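Local coordinates for DNA mismatch repair protein MUTS (Thermus aquaticus, PDB 1EWQ) that takes part in DNA mismatch repair, possibly carrying out the mismatch recognition step, and has a weak ATPase activity, at residues G11-L16 and K64-P69; M4-G9 and F43-E48; A93-V98 and R110-L115. All blocks are in the same frame, centred on the assembly; numbering follows the deposited sequence.

Contact 1. Residues G11-L16 and K64-P69; sequences GPLPPL and KDFTTP. With nucleotides of chain B.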
loop_
_atom_site.group_PDB
_atom_site.type_symbol
_atom_site.label_atom_id
_atom_site.label_comp_id
_atom_site.label_asym_id
_atom_site.label_seq_id
_atom_site.Cartn_x
_atom_site.Cartn_y
_atom_site.Cartn_z
ATOM N N GLY C 11 -42.162 12.102 -1.639
ATOM C CA GLY C 11 -42.972 11.001 -1.148
ATOM C C GLY C 11 -42.330 10.214 -0.023
ATOM O O GLY C 11 -41.205 10.513 0.377
ATOM N N PRO C 12 -43.024 9.194 0.511
ATOM C CA PRO C 12 -42.526 8.352 1.604
ATOM C C PRO C 12 -41.408 7.397 1.189
ATOM O O PRO C 12 -40.896 7.465 0.070
ATOM C CB PRO C 12 -43.780 7.613 2.059
ATOM C CG PRO C 12 -44.514 7.418 0.774
ATOM C CD PRO C 12 -44.386 8.780 0.119
ATOM N N LEU C 13 -41.039 6.507 2.104
ATOM C CA LEU C 13 -39.986 5.529 1.869
ATOM C C LEU C 13 -40.621 4.140 1.758
ATOM O O LEU C 13 -41.435 3.752 2.598
ATOM C CB LEU C 13 -38.998 5.562 3.043
ATOM C CG LEU C 13 -37.606 4.940 2.911
ATOM C CD1 LEU C 13 -36.803 5.709 1.875
ATOM C CD2 LEU C 13 -36.893 4.982 4.260
ATOM N N PRO C 14 -40.281 3.382 0.708
ATOM C CA PRO C 14 -40.865 2.043 0.570
ATOM C C PRO C 14 -40.634 1.238 1.852
ATOM O O PRO C 14 -39.669 1.479 2.570
ATOM C CB PRO C 14 -40.107 1.464 -0.623
ATOM C CG PRO C 14 -39.842 2.679 -1.460
ATOM C CD PRO C 14 -39.414 3.705 -0.438
ATOM N N PRO C 15 -41.523 0.278 2.158
ATOM C CA PRO C 15 -41.390 -0.547 3.364
ATOM C C PRO C 15 -39.989 -1.127 3.584
ATOM O O PRO C 15 -39.434 -1.010 4.677
ATOM C CB PRO C 15 -42.439 -1.632 3.147
ATOM C CG PRO C 15 -43.519 -0.885 2.451
ATOM C CD PRO C 15 -42.750 -0.079 1.422
ATOM N N LEU C 16 -39.428 -1.749 2.547
ATOM C CA LEU C 16 -38.092 -2.342 2.626
ATOM C C LEU C 16 -37.060 -1.310 3.069
ATOM O O LEU C 16 -36.277 -1.554 3.990
ATOM C CB LEU C 16 -37.668 -2.924 1.271
ATOM C CG LEU C 16 -36.293 -3.608 1.233
ATOM C CD1 LEU C 16 -36.310 -4.832 2.135
ATOM C CD2 LEU C 16 -35.940 -4.011 -0.199
ATOM N N LYS C 64 -42.452 4.462 -6.760
ATOM C CA LYS C 64 -43.301 5.628 -7.024
ATOM C C LYS C 64 -42.829 6.869 -6.276
ATOM O O LYS C 64 -42.510 7.898 -6.875
ATOM C CB LYS C 64 -44.749 5.327 -6.637
ATOM C CG LYS C 64 -45.698 6.479 -6.917
ATOM C CD LYS C 64 -47.128 6.098 -6.617
ATOM C CE LYS C 64 -48.077 7.233 -6.948
ATOM N NZ LYS C 64 -49.484 6.872 -6.618
ATOM N N ASP C 65 -42.795 6.752 -4.956
ATOM C CA ASP C 65 -42.355 7.826 -4.084
ATOM C C ASP C 65 -41.078 8.449 -4.652
ATOM O O ASP C 65 -41.114 9.548 -5.212
ATOM C CB ASP C 65 -42.107 7.245 -2.695
ATOM C CG ASP C 65 -43.183 6.243 -2.290
ATOM O OD1 ASP C 65 -44.360 6.656 -2.154
ATOM O OD2 ASP C 65 -42.855 5.043 -2.123
ATOM N N PHE C 66 -39.953 7.749 -4.516
ATOM C CA PHE C 66 -38.691 8.249 -5.048
ATOM C C PHE C 66 -37.725 7.123 -5.396
ATOM O O PHE C 66 -38.033 5.945 -5.208
ATOM C CB PHE C 66 -38.022 9.222 -4.059
ATOM C CG PHE C 66 -37.276 8.554 -2.919
ATOM C CD1 PHE C 66 -36.240 9.231 -2.276
ATOM C CD2 PHE C 66 -37.595 7.266 -2.494
ATOM C CE1 PHE C 66 -35.530 8.638 -1.233
ATOM C CE2 PHE C 66 -36.888 6.664 -1.449
ATOM C CZ PHE C 66 -35.853 7.354 -0.820
ATOM N N THR C 67 -36.560 7.499 -5.911
ATOM C CA THR C 67 -35.532 6.531 -6.267
ATOM C C THR C 67 -34.302 6.826 -5.422
ATOM O O THR C 67 -34.001 7.987 -5.132
ATOM C CB THR C 67 -35.138 6.626 -7.757
ATOM O OG1 THR C 67 -34.215 5.577 -8.073
ATOM C CG2 THR C 67 -34.480 7.966 -8.054
ATOM N N THR C 68 -33.596 5.773 -5.026
ATOM C CA THR C 68 -32.404 5.924 -4.206
ATOM C C THR C 68 -31.256 5.095 -4.755
ATOM O O THR C 68 -31.470 4.090 -5.439
ATOM C CB THR C 68 -32.669 5.480 -2.747
ATOM O OG1 THR C 68 -31.500 5.717 -1.956
ATOM C CG2 THR C 68 -33.019 3.991 -2.689
ATOM N N PRO C 69 -30.015 5.515 -4.477
ATOM C CA PRO C 69 -28.855 4.767 -4.960
ATOM C C PRO C 69 -28.839 3.354 -4.360
ATOM O O PRO C 69 -29.286 3.150 -3.227
ATOM C CB PRO C 69 -27.683 5.619 -4.484
ATOM C CG PRO C 69 -28.243 7.008 -4.542
ATOM C CD PRO C 69 -29.611 6.825 -3.937
ATOM P P DT B 15 -41.256 -2.678 -0.507
ATOM O OP1 DT B 15 -40.509 -1.673 0.289
ATOM O OP2 DT B 15 -42.438 -3.363 0.084
ATOM O "O5'" DT B 15 -41.698 -1.944 -1.844
ATOM C "C5'" DT B 15 -41.834 -2.685 -3.044
ATOM C "C4'" DT B 15 -42.244 -1.777 -4.178
ATOM O "O4'" DT B 15 -42.542 -2.618 -5.310
ATOM C "C3'" DT B 15 -43.525 -1.000 -3.907
ATOM O "O3'" DT B 15 -43.501 0.217 -4.661
ATOM C "C2'" DT B 15 -44.610 -1.952 -4.375
ATOM C "C1'" DT B 15 -43.944 -2.734 -5.498
ATOM N N1 DT B 15 -44.255 -4.174 -5.505
ATOM C C2 DT B 15 -44.336 -4.810 -6.723
ATOM O O2 DT B 15 -44.177 -4.232 -7.793
ATOM N N3 DT B 15 -44.604 -6.158 -6.648
ATOM C C4 DT B 15 -44.795 -6.911 -5.505
ATOM O O4 DT B 15 -45.020 -8.120 -5.595
ATOM C C5 DT B 15 -44.701 -6.175 -4.262
ATOM C C7 DT B 15 -44.886 -6.909 -2.971
ATOM C C6 DT B 15 -44.446 -4.860 -4.325
ATOM P P DA B 16 -44.596 1.356 -4.380
ATOM O OP1 DA B 16 -43.895 2.603 -3.979
ATOM O OP2 DA B 16 -45.630 0.768 -3.488
ATOM O "O5'" DA B 16 -45.229 1.605 -5.819
ATOM C "C5'" DA B 16 -44.392 1.881 -6.940
ATOM C "C4'" DA B 16 -45.147 1.644 -8.227
ATOM O "O4'" DA B 16 -45.483 0.241 -8.330
ATOM C "C3'" DA B 16 -46.463 2.409 -8.341
ATOM O "O3'" DA B 16 -46.639 2.880 -9.679
ATOM C "C2'" DA B 16 -47.515 1.381 -7.957
ATOM C "C1'" DA B 16 -46.893 0.053 -8.370
ATOM N N9 DA B 16 -47.211 -1.050 -7.462
ATOM C C8 DA B 16 -47.294 -0.992 -6.093
ATOM N N7 DA B 16 -47.556 -2.145 -5.528
ATOM C C5 DA B 16 -47.661 -3.023 -6.596
ATOM C C6 DA B 16 -47.917 -4.402 -6.662
ATOM N N6 DA B 16 -48.110 -5.168 -5.586
ATOM N N1 DA B 16 -47.964 -4.975 -7.883
ATOM C C2 DA B 16 -47.757 -4.206 -8.958
ATOM N N3 DA B 16 -47.500 -2.904 -9.025
ATOM C C4 DA B 16 -47.464 -2.362 -7.795
ATOM P P DC B 14 -39.751 -9.257 1.022
ATOM O OP1 DC B 14 -39.468 -8.768 2.397
ATOM O OP2 DC B 14 -40.881 -10.198 0.797
ATOM O "O5'" DC B 14 -39.916 -7.971 0.096
ATOM C "C5'" DC B 14 -38.844 -7.038 -0.019
ATOM C "C4'" DC B 14 -39.175 -5.961 -1.023
ATOM O "O4'" DC B 14 -39.353 -6.540 -2.340
ATOM C "C3'" DC B 14 -40.453 -5.175 -0.729
ATOM O "O3'" DC B 14 -40.228 -3.794 -1.034
ATOM C "C2'" DC B 14 -41.465 -5.783 -1.685
ATOM C "C1'" DC B 14 -40.596 -6.120 -2.887
ATOM N N1 DC B 14 -41.100 -7.192 -3.776
ATOM C C2 DC B 14 -41.322 -6.899 -5.137
ATOM O O2 DC B 14 -41.128 -5.741 -5.546
ATOM N N3 DC B 14 -41.743 -7.882 -5.967
ATOM C C4 DC B 14 -41.953 -9.110 -5.491
ATOM N N4 DC B 14 -42.348 -10.054 -6.350
ATOM C C5 DC B 14 -41.761 -9.430 -4.110
ATOM C C6 DC B 14 -41.337 -8.451 -3.298
#
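Leu-13 and Phe-66 cross obliquely, with Leu-13 CD1 set 3.3 Å from Phe-66 CZ. Pro-14 meets the same ring at about a right angle: its CD lies at the ring's edge, near the plane, 4.0 Å from Phe-66 CE2. Phe-66 CG stands in the crowded position between its own backbone N and carbonyl carbon (chi1 80°), and the far end of the ring, CE2 and CZ, comes nearer to Leu-13 and Pro-14. Asp-65 makes the polar half. Its side chain crosses the Pro-12 ring at about a right angle, and OD1 lies 3.0 Å from Pro-12 CG, a tight fit. Asp-65 CB is equally close, 3.0 Å, to Pro-12 O. Asp-65 and Pro-14 slide past each other in opposite directions. Asp-65 OD2 lies 3.2 Å from OP1 of DA16 of chain B; two anionic groups this close would probably raise the carboxylate's proton affinity. Pro-14 is the N-cap of helix 15-26, and in the helix's first turn Leu-16 N donates to OP1 of DT15 of chain B, a short bond of 2.5 Å and nearly straight at 168°. The arrangement is that of a helix N-terminus whose backbone amide receives a DNA phosphate, here on the surface of MutS domain I.

Contact 2. Residues M4-G9 and F43-E48; sequences MLKGEG and FGEDAE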
loop_
_atom_site.group_PDB
_atom_site.type_symbol
_atom_site.label_atom_id
_atom_site.label_comp_id
_atom_site.label_asym_id
_atom_site.label_seq_id
_atom_site.Cartn_x
_atom_site.Cartn_y
_atom_site.Cartn_z
HETATM N N MSE C 4 -33.517 8.962 7.487
HETATM C CA MSE C 4 -33.824 9.317 6.112
HETATM C C MSE C 4 -32.717 8.872 5.164
HETATM O O MSE C 4 -31.530 9.063 5.432
HETATM C CB MSE C 4 -34.043 10.826 6.009
HETATM C CG MSE C 4 -32.907 11.660 6.572
HETATM SE SE MSE C 4 -33.445 13.506 6.819
HETATM C CE MSE C 4 -33.329 14.097 4.982
ATOM N N LEU C 5 -33.131 8.276 4.052
ATOM C CA LEU C 5 -32.218 7.765 3.041
ATOM C C LEU C 5 -31.967 8.787 1.940
ATOM O O LEU C 5 -32.883 9.488 1.517
ATOM C CB LEU C 5 -32.803 6.489 2.432
ATOM C CG LEU C 5 -31.995 5.740 1.375
ATOM C CD1 LEU C 5 -30.717 5.200 1.996
ATOM C CD2 LEU C 5 -32.838 4.602 0.811
ATOM N N LYS C 6 -30.720 8.868 1.482
ATOM C CA LYS C 6 -30.359 9.793 0.415
ATOM C C LYS C 6 -30.975 9.317 -0.889
ATOM O O LYS C 6 -31.094 8.116 -1.127
ATOM C CB LYS C 6 -28.840 9.867 0.250
ATOM C CG LYS C 6 -28.403 10.657 -0.977
ATOM C CD LYS C 6 -26.900 10.627 -1.154
ATOM C CE LYS C 6 -26.479 11.357 -2.418
ATOM N NZ LYS C 6 -25.002 11.337 -2.598
ATOM N N GLY C 7 -31.361 10.263 -1.734
ATOM C CA GLY C 7 -31.962 9.910 -3.005
ATOM C C GLY C 7 -32.935 10.974 -3.461
ATOM O O GLY C 7 -33.594 11.612 -2.643
ATOM N N GLU C 8 -33.033 11.165 -4.771
ATOM C CA GLU C 8 -33.928 12.170 -5.319
ATOM C C GLU C 8 -35.346 11.645 -5.490
ATOM O O GLU C 8 -35.559 10.450 -5.700
ATOM C CB GLU C 8 -33.381 12.668 -6.651
ATOM C CG GLU C 8 -32.028 13.342 -6.517
ATOM C CD GLU C 8 -31.474 13.802 -7.845
ATOM O OE1 GLU C 8 -32.167 14.581 -8.535
ATOM O OE2 GLU C 8 -30.348 13.381 -8.198
ATOM N N GLY C 9 -36.310 12.553 -5.397
ATOM C CA GLY C 9 -37.706 12.181 -5.527
ATOM C C GLY C 9 -38.407 12.393 -4.201
ATOM O O GLY C 9 -37.821 12.127 -3.156
ATOM N N PHE C 43 -28.016 1.257 0.410
ATOM C CA PHE C 43 -28.741 2.302 -0.308
ATOM C C PHE C 43 -28.229 3.699 0.058
ATOM O O PHE C 43 -27.402 3.849 0.956
ATOM C CB PHE C 43 -30.244 2.196 -0.016
ATOM C CG PHE C 43 -30.813 0.820 -0.244
ATOM C CD1 PHE C 43 -30.959 -0.073 0.813
ATOM C CD2 PHE C 43 -31.182 0.407 -1.519
ATOM C CE1 PHE C 43 -31.466 -1.355 0.599
ATOM C CE2 PHE C 43 -31.688 -0.871 -1.740
ATOM C CZ PHE C 43 -31.829 -1.750 -0.679
ATOM N N GLY C 44 -28.721 4.719 -0.639
ATOM C CA GLY C 44 -28.285 6.078 -0.363
ATOM C C GLY C 44 -26.775 6.214 -0.455
ATOM O O GLY C 44 -26.141 5.580 -1.300
ATOM N N GLU C 45 -26.191 7.039 0.413
ATOM C CA GLU C 45 -24.743 7.237 0.419
ATOM C C GLU C 45 -24.018 5.927 0.673
ATOM O O GLU C 45 -22.980 5.651 0.071
ATOM C CB GLU C 45 -24.340 8.237 1.495
ATOM C CG GLU C 45 -24.709 9.663 1.182
ATOM C CD GLU C 45 -24.088 10.633 2.165
ATOM O OE1 GLU C 45 -24.461 10.579 3.360
ATOM O OE2 GLU C 45 -23.219 11.437 1.742
ATOM N N ASP C 46 -24.574 5.128 1.577
ATOM C CA ASP C 46 -23.991 3.839 1.915
ATOM C C ASP C 46 -23.824 2.962 0.680
ATOM O O ASP C 46 -22.896 2.154 0.607
ATOM C CB ASP C 46 -24.856 3.145 2.964
ATOM C CG ASP C 46 -24.782 3.836 4.309
ATOM O OD1 ASP C 46 -23.668 3.912 4.862
ATOM O OD2 ASP C 46 -25.823 4.306 4.811
ATOM N N ALA C 47 -24.723 3.132 -0.289
ATOM C CA ALA C 47 -24.665 2.382 -1.536
ATOM C C ALA C 47 -23.521 2.969 -2.347
ATOM O O ALA C 47 -22.840 2.266 -3.096
ATOM C CB ALA C 47 -25.976 2.522 -2.301
ATOM N N GLU C 48 -23.315 4.271 -2.180
ATOM C CA GLU C 48 -22.249 4.975 -2.877
ATOM C C GLU C 48 -20.923 4.510 -2.292
ATOM O O GLU C 48 -19.999 4.158 -3.025
ATOM C CB GLU C 48 -22.408 6.484 -2.693
ATOM C CG GLU C 48 -23.812 6.984 -2.970
ATOM C CD GLU C 48 -23.934 8.499 -2.897
ATOM O OE1 GLU C 48 -23.489 9.100 -1.896
ATOM O OE2 GLU C 48 -24.488 9.089 -3.845
HETATM O O HOH W 1 -28.365 7.563 2.613
#
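The carboxylate of Glu-48 takes Lys-6 NZ on the syn side of both oxygens, 17° out of its plane at OE1 and 18° at OE2. This is in MutS domain I, where the N-terminal loop lies over the junction of strand 39-43 and helix 44-54. The two bonds, 2.8 Å from Lys-6 NZ to Glu-48 OE1 and 2.6 Å from NZ to OE2, make a bidentate salt bridge. At the other flat group, the Phe-43 ring, Leu-5 CD2 lies 3.6 Å from Phe-43 CB and oblique to the ring; outside the two segments, Tyr-20 and this ring stack edge-to-face. Lys-6 is extended beyond CG, which itself is anti to the backbone N (chi1 172°), and on its way to Glu-48 it crosses Glu-45 at about a right angle, Lys-6 CD to Glu-45 CG being 3.3 Å. An alanine in place of Glu-48 would probably leave the Lys-6 ammonium without its paired charge and its chain freer to swing. Gly-44 has positive phi, and a CB there would clash with Leu-5 CD1, which already lies 3.3 Å from Gly-44 N. Between the two backbones one water accepts from both amides, 2.9 Å from Lys-6 N and 3.1 Å from Glu-45 N.

Contact 3. Residues A93-V98 and R110-L115; sequences AVADQV and REVTQL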
loop_
_atom_site.group_PDB
_atom_site.type_symbol
_atom_site.label_atom_id
_atom_site.label_comp_id
_atom_site.label_asym_id
_atom_site.label_seq_id
_atom_site.Cartn_x
_atom_site.Cartn_y
_atom_site.Cartn_z
ATOM N N ALA C 93 -21.874 -4.324 9.894
ATOM C CA ALA C 93 -23.058 -4.786 10.610
ATOM C C ALA C 93 -23.810 -5.625 9.584
ATOM O O ALA C 93 -24.245 -5.115 8.552
ATOM C CB ALA C 93 -23.907 -3.609 11.062
ATOM N N VAL C 94 -23.937 -6.917 9.862
ATOM C CA VAL C 94 -24.599 -7.844 8.956
ATOM C C VAL C 94 -26.053 -8.070 9.326
ATOM O O VAL C 94 -26.361 -8.619 10.383
ATOM C CB VAL C 94 -23.869 -9.205 8.938
ATOM C CG1 VAL C 94 -24.650 -10.220 8.114
ATOM C CG2 VAL C 94 -22.478 -9.022 8.359
ATOM N N ALA C 95 -26.944 -7.633 8.447
ATOM C CA ALA C 95 -28.368 -7.802 8.662
ATOM C C ALA C 95 -28.854 -8.878 7.704
ATOM O O ALA C 95 -28.807 -8.701 6.487
ATOM C CB ALA C 95 -29.090 -6.501 8.405
ATOM N N ASP C 96 -29.303 -10.003 8.250
ATOM C CA ASP C 96 -29.797 -11.098 7.423
ATOM C C ASP C 96 -31.302 -11.281 7.555
ATOM O O ASP C 96 -31.959 -10.630 8.370
ATOM C CB ASP C 96 -29.126 -12.422 7.809
ATOM C CG ASP C 96 -27.627 -12.410 7.588
ATOM O OD1 ASP C 96 -27.190 -11.947 6.517
ATOM O OD2 ASP C 96 -26.892 -12.881 8.481
ATOM N N GLN C 97 -31.838 -12.176 6.734
ATOM C CA GLN C 97 -33.250 -12.503 6.773
ATOM C C GLN C 97 -33.349 -13.635 7.789
ATOM O O GLN C 97 -32.859 -14.738 7.560
ATOM C CB GLN C 97 -33.728 -12.942 5.385
ATOM C CG GLN C 97 -33.716 -11.797 4.377
ATOM C CD GLN C 97 -34.130 -12.211 2.980
ATOM O OE1 GLN C 97 -34.364 -11.365 2.118
ATOM N NE2 GLN C 97 -34.216 -13.515 2.746
ATOM N N VAL C 98 -33.966 -13.331 8.923
ATOM C CA VAL C 98 -34.118 -14.278 10.023
ATOM C C VAL C 98 -35.332 -15.190 9.877
ATOM O O VAL C 98 -35.465 -16.190 10.583
ATOM C CB VAL C 98 -34.230 -13.505 11.352
ATOM C CG1 VAL C 98 -34.378 -14.466 12.523
ATOM C CG2 VAL C 98 -33.001 -12.625 11.529
ATOM N N ARG C 110 -35.878 -9.081 9.226
ATOM C CA ARG C 110 -34.462 -8.775 9.062
ATOM C C ARG C 110 -33.902 -8.072 10.288
ATOM O O ARG C 110 -34.470 -7.095 10.786
ATOM C CB ARG C 110 -34.238 -7.926 7.811
ATOM C CG ARG C 110 -34.593 -8.694 6.565
ATOM C CD ARG C 110 -34.466 -7.895 5.286
ATOM N NE ARG C 110 -35.139 -8.616 4.214
ATOM C CZ ARG C 110 -35.224 -8.202 2.957
ATOM N NH1 ARG C 110 -34.668 -7.055 2.597
ATOM N NH2 ARG C 110 -35.870 -8.938 2.064
ATOM N N GLU C 111 -32.781 -8.598 10.772
ATOM C CA GLU C 111 -32.112 -8.058 11.942
ATOM C C GLU C 111 -30.610 -8.230 11.755
ATOM O O GLU C 111 -30.160 -8.996 10.903
ATOM C CB GLU C 111 -32.545 -8.826 13.195
ATOM C CG GLU C 111 -34.034 -9.122 13.272
ATOM C CD GLU C 111 -34.370 -10.127 14.359
ATOM O OE1 GLU C 111 -33.821 -11.249 14.325
ATOM O OE2 GLU C 111 -35.186 -9.796 15.246
ATOM N N VAL C 112 -29.840 -7.515 12.563
ATOM C CA VAL C 112 -28.394 -7.614 12.505
ATOM C C VAL C 112 -27.995 -8.883 13.249
ATOM O O VAL C 112 -28.233 -9.010 14.443
ATOM C CB VAL C 112 -27.736 -6.388 13.162
ATOM C CG1 VAL C 112 -26.219 -6.531 13.128
ATOM C CG2 VAL C 112 -28.166 -5.122 12.435
ATOM N N THR C 113 -27.399 -9.827 12.532
ATOM C CA THR C 113 -26.982 -11.099 13.116
ATOM C C THR C 113 -25.598 -11.060 13.754
ATOM O O THR C 113 -25.316 -11.810 14.687
ATOM C CB THR C 113 -27.030 -12.221 12.044
ATOM O OG1 THR C 113 -28.376 -12.690 11.922
ATOM C CG2 THR C 113 -26.107 -13.398 12.406
ATOM N N GLN C 114 -24.737 -10.182 13.261
ATOM C CA GLN C 114 -23.391 -10.092 13.795
ATOM C C GLN C 114 -22.661 -8.887 13.256
ATOM O O GLN C 114 -23.006 -8.355 12.203
ATOM C CB GLN C 114 -22.600 -11.343 13.433
ATOM C CG GLN C 114 -22.695 -11.699 11.967
ATOM C CD GLN C 114 -21.653 -12.704 11.546
ATOM O OE1 GLN C 114 -21.703 -13.241 10.436
ATOM N NE2 GLN C 114 -20.691 -12.959 12.425
ATOM N N LEU C 115 -21.644 -8.466 13.993
ATOM C CA LEU C 115 -20.832 -7.341 13.598
ATOM C C LEU C 115 -19.463 -7.901 13.248
ATOM O O LEU C 115 -19.010 -8.870 13.865
ATOM C CB LEU C 115 -20.711 -6.352 14.758
ATOM C CG LEU C 115 -22.036 -5.828 15.327
ATOM C CD1 LEU C 115 -21.754 -4.853 16.464
ATOM C CD2 LEU C 115 -22.833 -5.138 14.232
#
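Leu-115 projects its CD2 against the small side chain of Ala-93, 3.7 Å from Ala-93 CB, a bump resting in the hollow that the alanine leaves. Val-112 fits more loosely: its CG1 is 4.3 Å from Ala-93 CB and its CG2 4.4 Å from Ala-95 CB, while CG1 sits nearer to Val-94 O, at 3.5 Å. On this face Leu-23 of helix 15-26 also packs on Ala-95. Register evidence reveals a beta bulge: Val-94 pairs with Gln-114 but Ala-95 with Val-112, so Thr-113 is the extra residue. Its amide still bonds Val-94 O, at 2.7 Å from Thr-113 N, with an N-H...O angle of 144°. The bulge brings Thr-113 CB within 3.6 Å of Asp-96 OD2, the two side chains crossing at about a right angle, while Asp-96 OD1 bonds Tyr-40 OH. At the end of the pairing, Val-98 CG2 butts against Glu-111 OE1 at 3.2 Å, again nearly perpendicular. Gln-97 and Arg-110 run side by side, pointing the same way, with amide and guanidinium planes 28° apart. Gln-97 OE1 is 2.9 Å from Arg-110 NH2, but the angle is too poor for a hydrogen bond; OE1 is held by Gly-37 N. Gln-97 NE2 bonds a DNA phosphate and Arg-110 packs on one, which implies that this end of the strand pair joins strand pairing to binding of the DNA backbone.

Contact 3 buries 575 Å², about twice the 276 Å² of contact 1 or the 262 Å² of contact 2, and rests mainly on main-chain pairing of adjacent strands. Contacts 2 and 3 are partly buried; only contact 1 is a surface contact, proline-rich, with apolar packing, one carboxylate and DNA phosphates close by. Contact 2 combines leucine packing with an ion pair. Strand 67-74, part of contact 1, borders contact 2: Thr-68 OG1 lies 2.6 Å from Lys-6 O, a probable hydrogen bond, and their segments alternate along the chain. Contacts 1 and 3 reach the same sheet and touch where Leu-16 packs on Arg-110, whereas contacts 2 and 3 stay about 7 Å apart at their nearest atoms.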